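Local coordinates for putative peptide ABC-transport system periplasmic peptide-binding protein (Campylobacter jejuni, PDB 4OEV), which binds nickel(II) outside the cytoplasm, here together with oxalate, as the extracytoplasmic nickel-binding protein of an ABC-type importer, at residues Leu67-Val71 and Phe182-Lys186; Trp73-Phe79 and Met137-Leu142; Ser80-Lys85 and Val110-Pro115; Thr160-Lys164 and Phe176-Phe182. All blocks are in the same frame, centred on the assembly; numbering follows the deposited sequence.

Contact 1: residues Leu67-Val71 and Phe182-Lys186; sequences LRDDV and FYLDK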
# COMPACT_ATOMS: atom_id res chain seq x y z
N LEU A 67 4.52 28.47 -0.60
CA LEU A 67 5.27 27.64 -1.56
C LEU A 67 6.69 28.13 -1.85
O LEU A 67 6.95 29.32 -1.70
CB LEU A 67 4.50 27.60 -2.86
CG LEU A 67 3.02 27.26 -2.62
CD1 LEU A 67 2.28 27.33 -3.92
CD2 LEU A 67 2.95 25.82 -2.02
N ARG A 68 7.56 27.23 -2.33
CA ARG A 68 8.87 27.66 -2.85
C ARG A 68 8.67 28.45 -4.15
O ARG A 68 7.76 28.14 -4.93
CB ARG A 68 9.80 26.47 -3.08
CG ARG A 68 10.04 25.63 -1.84
CD ARG A 68 11.07 24.47 -2.08
NE ARG A 68 12.35 24.95 -2.67
CZ ARG A 68 13.56 24.54 -2.32
NH1 ARG A 68 14.65 25.03 -2.92
NH2 ARG A 68 13.72 23.66 -1.35
N ASP A 69 9.46 29.51 -4.38
CA ASP A 69 9.29 30.21 -5.65
C ASP A 69 10.35 29.77 -6.66
O ASP A 69 10.31 30.16 -7.83
CB ASP A 69 9.29 31.73 -5.48
CG ASP A 69 10.49 32.27 -4.72
OD1 ASP A 69 11.48 31.55 -4.50
OD2 ASP A 69 10.46 33.47 -4.38
N ASP A 70 11.23 28.88 -6.23
CA ASP A 70 12.40 28.51 -7.03
C ASP A 70 12.30 27.14 -7.72
O ASP A 70 13.32 26.54 -8.05
CB ASP A 70 13.66 28.55 -6.16
CG ASP A 70 13.64 27.51 -5.06
OD1 ASP A 70 12.55 26.96 -4.75
OD2 ASP A 70 14.73 27.23 -4.51
N VAL A 71 11.09 26.64 -7.93
CA VAL A 71 10.93 25.32 -8.53
C VAL A 71 10.58 25.35 -10.01
O VAL A 71 9.74 26.14 -10.44
CB VAL A 71 9.85 24.52 -7.77
CG1 VAL A 71 9.59 23.18 -8.46
CG2 VAL A 71 10.25 24.36 -6.29
N PHE A 182 16.98 20.20 -9.92
CA PHE A 182 16.13 19.69 -8.85
C PHE A 182 16.37 20.57 -7.62
O PHE A 182 17.47 20.64 -7.09
CB PHE A 182 16.43 18.20 -8.56
CG PHE A 182 15.51 17.57 -7.56
CD1 PHE A 182 14.13 17.79 -7.61
CD2 PHE A 182 16.00 16.71 -6.60
CE1 PHE A 182 13.28 17.20 -6.70
CE2 PHE A 182 15.16 16.10 -5.69
CZ PHE A 182 13.78 16.36 -5.73
N TYR A 183 15.33 21.29 -7.23
CA TYR A 183 15.41 22.33 -6.19
C TYR A 183 15.90 21.75 -4.85
O TYR A 183 16.45 22.46 -4.00
CB TYR A 183 14.02 22.98 -6.02
CG TYR A 183 12.99 21.93 -5.61
CD1 TYR A 183 12.68 21.70 -4.28
CD2 TYR A 183 12.37 21.14 -6.58
CE1 TYR A 183 11.74 20.71 -3.92
CE2 TYR A 183 11.43 20.17 -6.23
CZ TYR A 183 11.12 19.95 -4.90
OH TYR A 183 10.21 18.96 -4.59
N LEU A 184 15.62 20.48 -4.63
CA LEU A 184 15.81 19.86 -3.33
C LEU A 184 17.26 19.48 -3.03
O LEU A 184 17.72 19.59 -1.88
CB LEU A 184 14.90 18.64 -3.23
CG LEU A 184 14.57 18.16 -1.83
CD1 LEU A 184 13.81 19.22 -1.04
CD2 LEU A 184 13.76 16.86 -1.90
N ASP A 185 17.96 18.98 -4.05
CA ASP A 185 19.37 18.60 -3.97
C ASP A 185 19.90 18.10 -5.33
O ASP A 185 19.13 17.92 -6.27
CB ASP A 185 19.57 17.52 -2.91
CG ASP A 185 20.84 17.73 -2.12
OD1 ASP A 185 21.84 18.16 -2.73
OD2 ASP A 185 20.83 17.49 -0.89
N LYS A 186 21.20 17.85 -5.45
CA LYS A 186 21.68 17.31 -6.72
C LYS A 186 21.44 15.81 -6.74
O LYS A 186 21.74 15.11 -5.77
CB LYS A 186 23.18 17.61 -6.94
CG LYS A 186 23.47 19.09 -7.05
CD LYS A 186 22.59 19.70 -8.14
CE LYS A 186 22.99 21.13 -8.46
NZ LYS A 186 24.44 21.12 -8.75
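The ring of Y183 is met by two side chains of the 67-71 loop, one over its face and one at its edge. CG2 of V71 stands 4.0 Å from the ring centroid and 23° off the normal, a CH-pi contact displaced toward the rim, while CG1 of the same valine reaches CD2 of Y183 at 3.9 Å. At the edge, CD1 of Y183 lies 3.6 Å from CZ of R68 and sits over the centre of the guanidinium face. The ring therefore presents its rim to the flat cation, with the two planes 65° apart, and does not stack on it. Both partners come from loops: one follows strand 62-67 of an antiparallel sheet, and the other leads from strand 173-178 to strand 191-196 of a separate mixed sheet, so the contact bridges two sheets of this solute-binding fold at the protein surface. D70 fixes the orientation of the guanidinium, which grips it side-on in a salt bridge: NE of R68 bonds to OD1 of D70 at 2.9 Å and NH1 to OD2 at 2.7 Å, each on a syn lone pair. The bend in the arginine chain at chi3 (53°) turns the guanidinium toward this carboxylate. Further out, the hydroxyl of Y183 is hydrogen-bonded to D49 and S35, which fixes the far end of the ring, and L50 also touches this side chain.

Contact 2: residues Trp73-Phe79 and Met137-Leu142; sequences WHDGVKF and MLPKHL
W73 and P139 form the tight part of this contact. CB of P139 stands 3.7 Å from the centroid of the six-membered ring of W73 and only 6° off its normal, a CH-pi contact over the middle of the face, while CD of the proline is 3.7 Å from CZ3 of W73. The outer edge of the indole runs into backbone, with the M137 carbonyl oxygen near the ring plane, 3.3 Å from CH2 of W73. Farther along the same segment, CB of M137 lies 4.1 Å from CE1 of F79. H141 approaches the same indole edge-on: its ring and the five-membered ring of W73 have centroids 5.2 Å apart and planes at 68°, a T-shaped pair. The more solvent-accessible side is made by the partly exposed D75, V77, H141 and L142. There the histidine is held in two ways. NE2 of H141 donates to the syn lone pair of OD2 of D75 at 2.8 Å with an angle of 166°, and V77 lays CG1 over the imidazole face. D75 is itself positioned by an Asx turn, its OD1 accepting from V77 N at 3.3 Å; this turn overlaps the end of the type I turn W73-G76 and runs on to V77. CG of H141 lies between its backbone N and carbonyl carbon, which directs the imidazole toward residues 75-77, edge to D75 and face to V77. The loop 73-79 leads into helix 81-92, whose D83 takes both the indole NE1 and the K140 N; P139 is the N-cap of helix 140-143, and S87 of helix 81-92 bonds to L138 N.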
# COMPACT_ATOMS: atom_id res chain seq x y z
N TRP A 73 9.28 22.83 -13.26
CA TRP A 73 8.83 21.59 -13.90
C TRP A 73 9.94 21.12 -14.84
O TRP A 73 10.79 21.89 -15.21
CB TRP A 73 7.55 21.81 -14.72
CG TRP A 73 6.34 22.18 -13.92
CD1 TRP A 73 5.77 23.42 -13.78
CD2 TRP A 73 5.55 21.28 -13.14
NE1 TRP A 73 4.66 23.34 -12.97
CE2 TRP A 73 4.50 22.04 -12.56
CE3 TRP A 73 5.62 19.90 -12.88
CZ2 TRP A 73 3.53 21.47 -11.74
CZ3 TRP A 73 4.65 19.32 -12.06
CH2 TRP A 73 3.63 20.09 -11.48
N HIS A 74 9.90 19.86 -15.26
CA HIS A 74 10.93 19.30 -16.11
C HIS A 74 11.02 19.96 -17.49
O HIS A 74 12.01 19.76 -18.20
CB HIS A 74 10.72 17.79 -16.25
CG HIS A 74 10.88 17.06 -14.95
ND1 HIS A 74 10.35 15.80 -14.71
CD2 HIS A 74 11.52 17.43 -13.81
CE1 HIS A 74 10.64 15.44 -13.48
NE2 HIS A 74 11.35 16.40 -12.91
N ASP A 75 10.00 20.75 -17.87
CA ASP A 75 10.02 21.39 -19.19
C ASP A 75 10.40 22.87 -19.13
O ASP A 75 10.24 23.58 -20.12
CB ASP A 75 8.67 21.22 -19.91
CG ASP A 75 7.51 21.89 -19.20
OD1 ASP A 75 7.71 22.43 -18.09
OD2 ASP A 75 6.38 21.78 -19.73
N GLY A 76 10.85 23.33 -17.97
CA GLY A 76 11.37 24.68 -17.84
C GLY A 76 10.39 25.65 -17.23
O GLY A 76 10.79 26.67 -16.68
N VAL A 77 9.09 25.31 -17.27
CA VAL A 77 8.07 26.23 -16.78
C VAL A 77 8.14 26.29 -15.25
O VAL A 77 8.43 25.28 -14.61
CB VAL A 77 6.68 25.77 -17.26
CG1 VAL A 77 5.58 26.63 -16.69
CG2 VAL A 77 6.63 25.71 -18.79
N LYS A 78 7.91 27.45 -14.67
CA LYS A 78 7.97 27.60 -13.22
C LYS A 78 6.78 26.87 -12.56
O LYS A 78 5.70 26.75 -13.15
CB LYS A 78 7.93 29.06 -12.80
CG LYS A 78 9.05 29.98 -13.35
CD LYS A 78 8.78 31.40 -12.89
CE LYS A 78 9.70 32.39 -13.59
NZ LYS A 78 9.40 33.82 -13.28
N PHE A 79 6.98 26.44 -11.32
CA PHE A 79 5.93 25.86 -10.50
C PHE A 79 5.32 26.99 -9.70
O PHE A 79 6.07 27.77 -9.09
CB PHE A 79 6.49 24.77 -9.57
CG PHE A 79 5.57 24.40 -8.45
CD1 PHE A 79 4.46 23.59 -8.70
CD2 PHE A 79 5.80 24.84 -7.17
CE1 PHE A 79 3.60 23.24 -7.69
CE2 PHE A 79 4.96 24.48 -6.15
CZ PHE A 79 3.85 23.67 -6.41
N MET A 137 2.46 17.00 -7.34
CA MET A 137 1.66 18.07 -7.97
C MET A 137 1.69 17.89 -9.51
O MET A 137 2.65 17.32 -10.06
CB MET A 137 2.16 19.45 -7.54
CG MET A 137 1.97 19.79 -6.04
SD MET A 137 0.23 19.95 -5.56
CE MET A 137 -0.00 18.24 -4.98
N LEU A 138 0.60 18.25 -10.16
CA LEU A 138 0.46 18.15 -11.61
C LEU A 138 0.68 19.52 -12.27
O LEU A 138 0.42 20.54 -11.65
CB LEU A 138 -0.93 17.68 -12.00
CG LEU A 138 -1.30 16.27 -11.52
CD1 LEU A 138 -2.79 16.08 -11.72
CD2 LEU A 138 -0.51 15.30 -12.34
N PRO A 139 1.11 19.52 -13.55
CA PRO A 139 1.32 20.77 -14.28
C PRO A 139 0.08 21.27 -15.01
O PRO A 139 -0.32 20.75 -16.05
CB PRO A 139 2.43 20.41 -15.28
CG PRO A 139 2.29 18.93 -15.50
CD PRO A 139 1.75 18.37 -14.23
N LYS A 140 -0.50 22.32 -14.44
CA LYS A 140 -1.65 22.99 -15.06
C LYS A 140 -1.41 23.32 -16.52
O LYS A 140 -2.25 23.02 -17.37
CB LYS A 140 -1.98 24.25 -14.28
CG LYS A 140 -3.11 25.10 -14.88
CD LYS A 140 -3.55 26.11 -13.87
CE LYS A 140 -4.73 26.96 -14.37
NZ LYS A 140 -4.27 27.94 -15.37
N HIS A 141 -0.23 23.86 -16.85
CA HIS A 141 -0.00 24.36 -18.20
C HIS A 141 0.00 23.28 -19.27
O HIS A 141 -0.05 23.61 -20.47
CB HIS A 141 1.32 25.16 -18.28
CG HIS A 141 2.54 24.31 -18.15
ND1 HIS A 141 3.16 24.07 -16.95
CD2 HIS A 141 3.27 23.64 -19.08
CE1 HIS A 141 4.21 23.29 -17.13
NE2 HIS A 141 4.29 23.00 -18.42
N LEU A 142 0.14 22.01 -18.85
CA LEU A 142 0.12 20.84 -19.74
C LEU A 142 -1.20 20.01 -19.71
O LEU A 142 -1.50 19.32 -20.68
CB LEU A 142 1.27 19.86 -19.41
CG LEU A 142 2.69 20.42 -19.62
CD1 LEU A 142 3.73 19.50 -18.99
CD2 LEU A 142 3.00 20.62 -21.11

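Contact 3: residues Ser80-Lys85 and Val110-Pro115; sequences SADDVK and VEILNP
A helix start with a capping box, S80 with D83, lies here against the edge strand 107-114 of an antiparallel four-stranded sheet. The short axes of 81-85 and 110-114 run nearly antiparallel (171°) and approach to 8.8 Å. In the box, S80 N donates to OD2 of D83 at 3.0 Å; S80 OG, at the N-cap, also accepts a weak bond from D82 N. Across the contact, A81 lies against I112, CB to CG2 at 3.6 Å, and the isoleucine's CD1 extends to CD of K85 at 3.7 Å. One helical turn past A81, K85 slides antiparallel past V110, with CB of K85 3.7 Å from CG1 of V110. The lysine chain stays extended until a bend at chi4 (73°), which brings NZ back to the V110 carbonyl oxygen at 2.8 Å. That bond lies in the carbonyl plane, with a C=O...N angle of 154°. At the other end, A81 N makes a weak bond to the P115 oxygen, just past the classic bulge at L113 and N114, against strand 117-122. Helix and strand are thus joined by a methyl-rich middle with a polar link at each end. The ammonium of K85 also forms a salt bridge to E89, so it has both a charged and a neutral acceptor, an environment that would probably stabilise its positive charge.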
# COMPACT_ATOMS: atom_id res chain seq x y z
N SER A 80 3.99 27.10 -9.72
CA SER A 80 3.26 28.18 -9.06
C SER A 80 2.04 27.73 -8.27
O SER A 80 1.68 26.55 -8.27
CB SER A 80 2.79 29.20 -10.10
OG SER A 80 2.03 28.56 -11.13
N ALA A 81 1.38 28.67 -7.61
CA ALA A 81 0.11 28.37 -6.96
C ALA A 81 -0.90 27.84 -7.96
O ALA A 81 -1.76 27.01 -7.58
CB ALA A 81 -0.47 29.60 -6.25
N ASP A 82 -0.77 28.25 -9.23
CA ASP A 82 -1.66 27.76 -10.30
C ASP A 82 -1.77 26.22 -10.31
O ASP A 82 -2.84 25.66 -10.48
CB ASP A 82 -1.14 28.17 -11.66
CG ASP A 82 -1.52 29.60 -12.02
OD1 ASP A 82 -2.01 30.34 -11.13
OD2 ASP A 82 -1.23 29.99 -13.17
N ASP A 83 -0.62 25.58 -10.20
CA ASP A 83 -0.52 24.09 -10.21
C ASP A 83 -1.18 23.44 -9.03
O ASP A 83 -1.79 22.37 -9.14
CB ASP A 83 0.95 23.70 -10.24
CG ASP A 83 1.63 24.21 -11.48
OD1 ASP A 83 1.12 23.92 -12.58
OD2 ASP A 83 2.67 24.90 -11.34
N VAL A 84 -1.02 24.06 -7.88
CA VAL A 84 -1.51 23.52 -6.66
C VAL A 84 -3.03 23.52 -6.66
O VAL A 84 -3.66 22.54 -6.26
CB VAL A 84 -0.95 24.29 -5.48
CG1 VAL A 84 -1.52 23.77 -4.18
CG2 VAL A 84 0.58 24.21 -5.47
N LYS A 85 -3.64 24.61 -7.11
CA LYS A 85 -5.07 24.66 -7.20
C LYS A 85 -5.57 23.73 -8.28
O LYS A 85 -6.59 23.07 -8.10
CB LYS A 85 -5.56 26.10 -7.44
CG LYS A 85 -7.04 26.23 -7.70
CD LYS A 85 -7.41 27.73 -7.79
CE LYS A 85 -8.90 27.95 -8.19
NZ LYS A 85 -9.86 27.63 -7.11
N VAL A 110 -10.16 26.21 -2.82
CA VAL A 110 -8.72 26.51 -2.89
C VAL A 110 -8.55 27.94 -3.43
O VAL A 110 -8.90 28.22 -4.57
CB VAL A 110 -7.97 25.57 -3.83
CG1 VAL A 110 -6.49 25.90 -3.83
CG2 VAL A 110 -8.23 24.07 -3.43
N GLU A 111 -8.04 28.83 -2.58
CA GLU A 111 -7.88 30.27 -2.96
C GLU A 111 -6.40 30.63 -3.15
O GLU A 111 -5.64 30.54 -2.19
CB GLU A 111 -8.42 31.20 -1.88
CG GLU A 111 -9.89 31.15 -1.51
CD GLU A 111 -10.12 31.92 -0.22
OE1 GLU A 111 -10.65 31.32 0.75
OE2 GLU A 111 -9.71 33.13 -0.17
N ILE A 112 -6.02 31.11 -4.33
CA ILE A 112 -4.67 31.64 -4.56
C ILE A 112 -4.64 33.09 -4.06
O ILE A 112 -5.28 33.94 -4.68
CB ILE A 112 -4.31 31.55 -6.06
CG1 ILE A 112 -4.30 30.08 -6.51
CG2 ILE A 112 -2.96 32.24 -6.33
CD1 ILE A 112 -4.35 29.84 -8.03
N LEU A 113 -4.00 33.36 -2.91
CA LEU A 113 -4.02 34.75 -2.32
C LEU A 113 -2.78 35.56 -2.75
O LEU A 113 -2.80 36.81 -2.77
CB LEU A 113 -4.17 34.72 -0.79
CG LEU A 113 -5.54 34.21 -0.24
CD1 LEU A 113 -5.58 33.91 1.27
CD2 LEU A 113 -6.70 35.12 -0.61
N ASN A 114 -1.70 34.85 -3.04
CA ASN A 114 -0.52 35.47 -3.68
C ASN A 114 0.22 34.29 -4.38
O ASN A 114 -0.13 33.11 -4.16
CB ASN A 114 0.34 36.31 -2.68
CG ASN A 114 1.22 35.47 -1.74
OD1 ASN A 114 1.99 34.61 -2.17
ND2 ASN A 114 1.13 35.77 -0.43
N PRO A 115 1.17 34.59 -5.28
CA PRO A 115 1.73 33.53 -6.16
C PRO A 115 2.42 32.36 -5.45
O PRO A 115 2.78 31.35 -6.07
CB PRO A 115 2.73 34.32 -7.01
CG PRO A 115 2.12 35.70 -7.09
CD PRO A 115 1.55 35.94 -5.73

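Contact 4: residues Thr160-Lys164 and Phe176-Phe182; sequences TGPYK and FKANEHF
P162 fits against F182 where the beta hairpin 163-169/173-178 opens into its flanking loops. The proline and the phenylalanine lie side by side, pointing the same way: CB of P162 is 3.8 Å from the ring centroid, 23° off the normal, and CA also sits over the ring. The T160 oxygen comes to the rim of the same ring near its plane, so F182 is wrapped by the 160-162 loop on one face and along one edge. In F182, CG lies anti to the backbone N (chi1 -175°), which lays the ring alongside the proline, face to its CA and CB. N179 fills the hollow on the inner side of the loop. Its ND2 donates to the G161 oxygen at 2.8 Å, nearly straight at 169° and in the amide plane, and its backbone N reaches the P162 oxygen from above that carbonyl plane. OD1 turns the other way and accepts from H181 N, closing an Asx turn. The strands then pair antiparallel: K164 and K177 form a hydrogen-bonded pair with N to O distances of 2.7 Å from K164 N and 2.9 Å from K177 N, and Y163 faces A178 as a non-hydrogen-bonded pair. CD1 of Y163 nestles beside CB of F176 at 3.9 Å, on the side where helix 30-33 meets both aromatics. Across the sheet from them, the extended K164 chain passes over N179 at about a right angle, and its NZ ends in a salt bridge, 3.1 Å from OE2 of E180.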
# COMPACT_ATOMS: atom_id res chain seq x y z
N THR A 160 7.95 17.74 -11.10
CA THR A 160 8.94 18.56 -10.42
C THR A 160 9.97 17.65 -9.71
O THR A 160 10.87 18.16 -9.06
CB THR A 160 8.32 19.49 -9.36
OG1 THR A 160 7.43 18.70 -8.56
CG2 THR A 160 7.50 20.68 -9.99
N GLY A 161 9.83 16.33 -9.86
CA GLY A 161 10.64 15.37 -9.09
C GLY A 161 12.14 15.28 -9.43
O GLY A 161 12.64 16.07 -10.24
N PRO A 162 12.90 14.37 -8.74
CA PRO A 162 14.36 14.27 -8.97
C PRO A 162 14.76 13.65 -10.32
O PRO A 162 15.91 13.76 -10.77
CB PRO A 162 14.85 13.36 -7.84
CG PRO A 162 13.57 12.50 -7.44
CD PRO A 162 12.45 13.56 -7.59
N TYR A 163 13.82 13.02 -10.97
CA TYR A 163 14.12 12.28 -12.18
C TYR A 163 13.19 12.61 -13.34
O TYR A 163 11.96 12.61 -13.20
CB TYR A 163 14.08 10.77 -11.89
CG TYR A 163 15.38 10.28 -11.29
CD1 TYR A 163 16.48 10.09 -12.12
CD2 TYR A 163 15.53 10.03 -9.93
CE1 TYR A 163 17.69 9.66 -11.62
CE2 TYR A 163 16.77 9.61 -9.41
CZ TYR A 163 17.84 9.42 -10.27
OH TYR A 163 19.10 9.01 -9.85
N LYS A 164 13.79 12.82 -14.51
CA LYS A 164 13.04 13.16 -15.72
C LYS A 164 12.76 11.87 -16.46
O LYS A 164 13.63 10.98 -16.50
CB LYS A 164 13.84 14.16 -16.61
CG LYS A 164 14.03 15.55 -16.04
CD LYS A 164 14.82 16.47 -17.03
CE LYS A 164 14.77 17.94 -16.62
NZ LYS A 164 15.41 18.89 -17.61
N PHE A 176 14.82 6.67 -16.67
CA PHE A 176 14.85 8.07 -16.27
C PHE A 176 16.25 8.64 -16.36
O PHE A 176 17.23 7.90 -16.41
CB PHE A 176 14.38 8.24 -14.83
CG PHE A 176 13.05 7.61 -14.56
CD1 PHE A 176 12.95 6.27 -14.18
CD2 PHE A 176 11.88 8.34 -14.72
CE1 PHE A 176 11.70 5.68 -13.94
CE2 PHE A 176 10.61 7.74 -14.48
CZ PHE A 176 10.54 6.42 -14.09
N LYS A 177 16.33 9.97 -16.37
CA LYS A 177 17.62 10.65 -16.21
C LYS A 177 17.48 11.72 -15.13
O LYS A 177 16.37 12.20 -14.85
CB LYS A 177 18.13 11.20 -17.54
CG LYS A 177 17.27 12.29 -18.21
CD LYS A 177 18.00 12.83 -19.48
CE LYS A 177 17.17 13.89 -20.24
NZ LYS A 177 17.93 14.56 -21.37
N ALA A 178 18.59 12.04 -14.48
CA ALA A 178 18.58 12.98 -13.36
C ALA A 178 18.01 14.35 -13.77
O ALA A 178 18.20 14.78 -14.91
CB ALA A 178 19.98 13.15 -12.80
N ASN A 179 17.29 14.98 -12.84
CA ASN A 179 16.79 16.34 -13.00
C ASN A 179 17.88 17.30 -12.56
O ASN A 179 18.10 17.49 -11.36
CB ASN A 179 15.51 16.54 -12.18
CG ASN A 179 15.00 18.00 -12.21
OD1 ASN A 179 15.57 18.86 -12.89
ND2 ASN A 179 13.92 18.28 -11.47
N GLU A 180 18.55 17.92 -13.53
CA GLU A 180 19.73 18.74 -13.26
C GLU A 180 19.36 20.07 -12.59
O GLU A 180 20.26 20.80 -12.13
CB GLU A 180 20.51 19.00 -14.56
CG GLU A 180 19.86 20.01 -15.50
CD GLU A 180 18.73 19.45 -16.38
OE1 GLU A 180 18.57 19.98 -17.52
OE2 GLU A 180 18.00 18.51 -15.95
N HIS A 181 18.06 20.40 -12.60
CA HIS A 181 17.55 21.54 -11.85
C HIS A 181 16.56 21.10 -10.79
O HIS A 181 15.42 21.57 -10.77
CB HIS A 181 16.88 22.56 -12.79
CG HIS A 181 17.76 22.98 -13.94
ND1 HIS A 181 17.46 22.69 -15.25
CD2 HIS A 181 18.92 23.68 -13.96
CE1 HIS A 181 18.41 23.18 -16.03
NE2 HIS A 181 19.30 23.79 -15.27
N PHE A 182 16.98 20.20 -9.92
CA PHE A 182 16.13 19.69 -8.85
C PHE A 182 16.37 20.57 -7.62
O PHE A 182 17.47 20.64 -7.09
CB PHE A 182 16.43 18.20 -8.56
CG PHE A 182 15.51 17.57 -7.56
CD1 PHE A 182 14.13 17.79 -7.61
CD2 PHE A 182 16.00 16.71 -6.60
CE1 PHE A 182 13.28 17.20 -6.70
CE2 PHE A 182 15.16 16.10 -5.69
CZ PHE A 182 13.78 16.36 -5.73
O HOH W 1 12.28 20.40 -9.58

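How the contacts relate
Contacts 1 to 4 form one connected patch, with contacts 3 and 4 at its ends, their centres 23 Å apart and their nearest atoms about 7 Å apart. Contact 2 joins them: toward contact 3, W73 NE1 meets D83 OD2 at 3.0 Å, and toward contact 4, H74 NE2 meets the G161 oxygen at 3.0 Å. Contact 1 shares F182 with contact 4 and touches contact 2 through V71 O and F79 N, 2.9 Å apart. Along the chain, contacts 2, 3 and 4 all lie inside the loop closed by contact 1. None includes a residue of the nickel-oxalate site; the side chain of P162 is about 7 Å from that of N31, which binds magnesium in another structure of this protein, although none is bound here.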